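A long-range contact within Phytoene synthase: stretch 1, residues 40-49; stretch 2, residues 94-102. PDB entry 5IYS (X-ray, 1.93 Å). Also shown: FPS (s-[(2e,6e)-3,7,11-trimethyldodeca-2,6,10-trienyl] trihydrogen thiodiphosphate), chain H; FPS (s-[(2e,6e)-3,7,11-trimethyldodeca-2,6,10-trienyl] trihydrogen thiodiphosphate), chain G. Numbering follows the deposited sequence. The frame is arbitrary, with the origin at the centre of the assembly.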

# COMPACT_ATOMS: atom_id res chain seq x y z
N ARG A 40 -13.44 15.61 3.46
CA ARG A 40 -13.72 14.66 4.53
C ARG A 40 -13.34 13.22 4.21
O ARG A 40 -12.87 12.49 5.10
CB ARG A 40 -15.16 14.76 5.02
CG ARG A 40 -15.42 16.12 5.66
CD ARG A 40 -16.91 16.47 5.82
NE ARG A 40 -16.94 17.86 6.26
CZ ARG A 40 -17.44 18.29 7.42
NH1 ARG A 40 -18.17 17.50 8.20
NH2 ARG A 40 -17.19 19.54 7.78
N LYS A 41 -13.49 12.84 2.94
CA LYS A 41 -12.99 11.54 2.50
C LYS A 41 -11.48 11.50 2.50
O LYS A 41 -10.86 10.54 2.98
CB LYS A 41 -13.57 11.17 1.13
CG LYS A 41 -15.00 10.65 1.24
CD LYS A 41 -15.58 10.30 -0.12
CE LYS A 41 -16.82 9.41 0.02
NZ LYS A 41 -17.43 9.25 -1.34
N ALA A 42 -10.85 12.59 2.07
CA ALA A 42 -9.40 12.61 2.11
C ALA A 42 -8.88 12.49 3.55
O ALA A 42 -7.95 11.74 3.84
CB ALA A 42 -8.87 13.90 1.43
N GLN A 43 -9.49 13.21 4.47
CA GLN A 43 -9.01 13.16 5.87
C GLN A 43 -9.22 11.76 6.44
O GLN A 43 -8.45 11.29 7.25
CB GLN A 43 -9.85 14.13 6.71
CG GLN A 43 -9.55 15.59 6.38
CD GLN A 43 -10.49 16.51 7.14
OE1 GLN A 43 -11.69 16.49 6.93
NE2 GLN A 43 -9.94 17.26 8.08
N SER A 44 -10.27 11.09 5.98
CA SER A 44 -10.56 9.72 6.40
C SER A 44 -9.47 8.78 5.90
O SER A 44 -8.99 7.95 6.65
CB SER A 44 -11.94 9.28 5.90
OG SER A 44 -12.97 10.11 6.45
N VAL A 45 -9.05 8.94 4.65
CA VAL A 45 -7.91 8.16 4.17
C VAL A 45 -6.67 8.43 5.02
O VAL A 45 -5.86 7.52 5.25
CB VAL A 45 -7.58 8.50 2.71
CG1 VAL A 45 -6.31 7.76 2.27
CG2 VAL A 45 -8.76 8.06 1.74
N TYR A 46 -6.41 9.69 5.33
CA TYR A 46 -5.21 10.00 6.12
C TYR A 46 -5.23 9.28 7.47
O TYR A 46 -4.18 8.91 7.97
CB TYR A 46 -5.11 11.52 6.32
CG TYR A 46 -5.15 12.35 5.04
CD1 TYR A 46 -4.73 11.84 3.83
CD2 TYR A 46 -5.49 13.71 5.10
CE1 TYR A 46 -4.79 12.63 2.64
CE2 TYR A 46 -5.47 14.51 3.95
CZ TYR A 46 -5.17 13.96 2.73
OH TYR A 46 -5.19 14.78 1.63
N ALA A 47 -6.38 9.21 8.12
CA ALA A 47 -6.48 8.47 9.37
C ALA A 47 -6.09 7.01 9.15
O ALA A 47 -5.47 6.39 10.02
CB ALA A 47 -7.92 8.57 9.96
N VAL A 48 -6.61 6.40 8.08
CA VAL A 48 -6.30 5.00 7.80
C VAL A 48 -4.82 4.82 7.48
O VAL A 48 -4.19 3.91 8.01
CB VAL A 48 -7.09 4.49 6.55
CG1 VAL A 48 -6.56 3.10 6.13
CG2 VAL A 48 -8.55 4.41 6.91
N TYR A 49 -4.25 5.78 6.76
CA TYR A 49 -2.82 5.79 6.50
C TYR A 49 -2.01 5.80 7.80
O TYR A 49 -1.05 5.03 7.97
CB TYR A 49 -2.42 7.04 5.69
CG TYR A 49 -0.95 7.04 5.34
CD1 TYR A 49 -0.01 7.55 6.25
CD2 TYR A 49 -0.49 6.34 4.23
CE1 TYR A 49 1.36 7.39 5.99
CE2 TYR A 49 0.86 6.21 3.96
CZ TYR A 49 1.78 6.74 4.86
OH TYR A 49 3.13 6.58 4.62
C1 FPS H . 4.84 -0.16 2.82
S1 FPS H . 5.59 -1.60 2.12
C2 FPS H . 4.04 -0.55 4.03
C3 FPS H . 2.89 -1.25 3.99
C4 FPS H . 2.30 -1.83 2.73
C5 FPS H . 2.18 -1.51 5.31
C6 FPS H . 1.49 -0.25 5.83
C7 FPS H . 0.69 0.42 4.73
C8 FPS H . 0.76 1.74 4.52
C10 FPS H . -0.03 2.30 3.37
C9 FPS H . 1.68 2.61 5.34
C11 FPS H . -1.41 2.77 3.77
C12 FPS H . -1.82 3.65 2.59
C13 FPS H . -3.02 4.26 2.49
C14 FPS H . -4.10 4.15 3.52
C15 FPS H . -3.29 5.08 1.26
PA FPS H . 7.40 -1.53 3.08
O1A FPS H . 7.18 -1.62 4.54
O2A FPS H . 8.28 -2.78 2.59
O3A FPS H . 8.20 -0.24 2.50
PB FPS H . 8.56 1.12 3.24
O1B FPS H . 10.06 1.14 3.30
O2B FPS H . 8.01 1.21 4.65
O3B FPS H . 7.98 2.23 2.40
C1 FPS G . 3.27 1.92 0.12
S1 FPS G . 3.07 2.86 1.59
C2 FPS G . 1.92 1.24 -0.01
C3 FPS G . 1.74 -0.00 -0.50
C4 FPS G . 2.91 -0.81 -0.99
C5 FPS G . 0.36 -0.62 -0.60
C6 FPS G . -0.78 0.27 -0.09
C7 FPS G . -2.09 -0.30 -0.60
C8 FPS G . -3.12 0.49 -0.97
C10 FPS G . -4.41 -0.19 -1.35
C9 FPS G . -3.04 2.00 -0.96
C11 FPS G . -4.83 0.26 -2.75
C12 FPS G . -6.21 -0.25 -3.10
C13 FPS G . -7.36 0.44 -2.92
C14 FPS G . -8.68 -0.16 -3.33
C15 FPS G . -7.37 1.83 -2.34
PA FPS G . 4.45 4.39 1.71
O1A FPS G . 3.94 5.50 2.53
O2A FPS G . 5.62 3.68 2.58
O3A FPS G . 5.12 4.82 0.33
PB FPS G . 6.44 3.97 -0.11
O1B FPS G . 7.69 4.67 0.33
O2B FPS G . 6.26 3.82 -1.60
O3B FPS G . 6.50 2.59 0.50
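Stretch 2, residues 94-102: VVFDNFPMV

What shape does stretch 2 take where it meets stretch 1? Stretch 1 is helical throughout, from residue 40 to 49. Stretch 2 arrives as the last part of a helix, residues 94 to 98, and then opens out: F99 is the first residue to leave helical phi/psi, at -131/160, although F99 N still bonds V95 O at 2.9 Å. The backbones come nearest at S44 and V95, whose CA atoms lie 5.8 Å apart.

What does V95 rest on? Its CA-to-CB bond points toward stretch 1, and with chi1 in the t well V95 CG2 comes 3.5 Å from S44 OG and 4.3 Å from A47 CB. S44 and A47, three residues apart and so about one turn of the helix, both present small side chains to V95. S44 OG donates to R40 O at 2.7 Å, so its proton is used within the helix while the oxygen packs against a methyl group.

Where does F99 go once the helix has ended? The CA-to-CB bond of F99 also points toward stretch 1, and chi1 is in the m well. F99 covers as much surface as V95, 57 Å² of each being buried by the partner. The ring reaches the aliphatic part of K41, with F99 CE1 3.8 Å from K41 CE, and also S44, with F99 CE2 4.1 Å from S44 OG. S44 therefore touches both of the main residues of stretch 2.

How far does the contact run along the helix? From V95 to F99 the contacts shift back along stretch 1, from S44 and A47 to K41 and S44; M101 then reaches forward to V48. Its CA-to-CB bond points toward stretch 1, its three chi angles are all m, and M101 CE lies 4.1 Å from V48 CG2. No hydrogen bond joins the two stretches; packing carries the contact. V48 also meets the bound ligand, V48 CG1 lying 3.7 Å from C14 of FPS in chain H.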

# COMPACT_ATOMS: atom_id res chain seq x y z
N VAL A 94 -14.38 8.56 14.19
CA VAL A 94 -15.21 9.37 13.29
C VAL A 94 -15.45 8.77 11.90
O VAL A 94 -16.58 8.77 11.38
CB VAL A 94 -14.61 10.80 13.12
CG1 VAL A 94 -15.41 11.58 12.08
CG2 VAL A 94 -14.59 11.53 14.43
N VAL A 95 -14.40 8.19 11.32
CA VAL A 95 -14.55 7.51 10.05
C VAL A 95 -15.52 6.33 10.17
O VAL A 95 -16.41 6.16 9.32
CB VAL A 95 -13.18 7.07 9.47
CG1 VAL A 95 -13.37 6.49 8.08
CG2 VAL A 95 -12.20 8.29 9.37
N PHE A 96 -15.31 5.49 11.18
CA PHE A 96 -16.20 4.34 11.44
C PHE A 96 -17.63 4.77 11.78
O PHE A 96 -18.59 4.09 11.37
CB PHE A 96 -15.67 3.47 12.58
CG PHE A 96 -14.73 2.37 12.14
CD1 PHE A 96 -13.48 2.68 11.63
CD2 PHE A 96 -15.14 1.03 12.14
CE1 PHE A 96 -12.57 1.70 11.26
CE2 PHE A 96 -14.26 0.00 11.68
CZ PHE A 96 -12.97 0.35 11.25
N ASP A 97 -17.81 5.95 12.36
CA ASP A 97 -19.15 6.50 12.56
C ASP A 97 -19.84 6.91 11.27
O ASP A 97 -21.10 6.94 11.21
CB ASP A 97 -19.13 7.74 13.46
CG ASP A 97 -19.01 7.41 14.93
OD1 ASP A 97 -19.05 6.22 15.32
OD2 ASP A 97 -18.84 8.37 15.71
N ASN A 98 -19.04 7.39 10.32
CA ASN A 98 -19.56 8.04 9.12
C ASN A 98 -19.72 7.13 7.91
O ASN A 98 -20.42 7.48 6.96
CB ASN A 98 -18.68 9.24 8.70
CG ASN A 98 -18.80 10.44 9.66
OD1 ASN A 98 -19.67 10.51 10.53
ND2 ASN A 98 -17.86 11.38 9.52
N PHE A 99 -18.91 6.08 7.84
CA PHE A 99 -18.90 5.16 6.69
C PHE A 99 -18.99 3.74 7.23
O PHE A 99 -18.59 3.51 8.37
CB PHE A 99 -17.60 5.33 5.90
CG PHE A 99 -17.48 6.69 5.24
CD1 PHE A 99 -18.06 6.94 4.01
CD2 PHE A 99 -16.77 7.71 5.87
CE1 PHE A 99 -17.96 8.20 3.42
CE2 PHE A 99 -16.70 8.97 5.31
CZ PHE A 99 -17.30 9.21 4.09
N PRO A 100 -19.40 2.77 6.40
CA PRO A 100 -19.52 1.38 6.84
C PRO A 100 -18.17 0.68 6.88
O PRO A 100 -17.92 -0.31 6.18
CB PRO A 100 -20.45 0.76 5.80
CG PRO A 100 -20.29 1.60 4.58
CD PRO A 100 -19.87 2.98 5.01
N MET A 101 -17.23 1.28 7.61
CA MET A 101 -15.91 0.69 7.78
C MET A 101 -16.04 -0.62 8.54
O MET A 101 -16.93 -0.75 9.39
CB MET A 101 -15.08 1.68 8.61
CG MET A 101 -14.91 3.00 7.87
SD MET A 101 -13.73 2.92 6.49
CE MET A 101 -12.19 2.65 7.38
N VAL A 102 -15.10 -1.54 8.32
CA VAL A 102 -15.09 -2.83 9.03
C VAL A 102 -13.73 -3.09 9.65
O VAL A 102 -12.69 -2.77 9.06
CB VAL A 102 -15.55 -4.00 8.12
CG1 VAL A 102 -16.97 -3.73 7.62
CG2 VAL A 102 -14.67 -4.13 6.91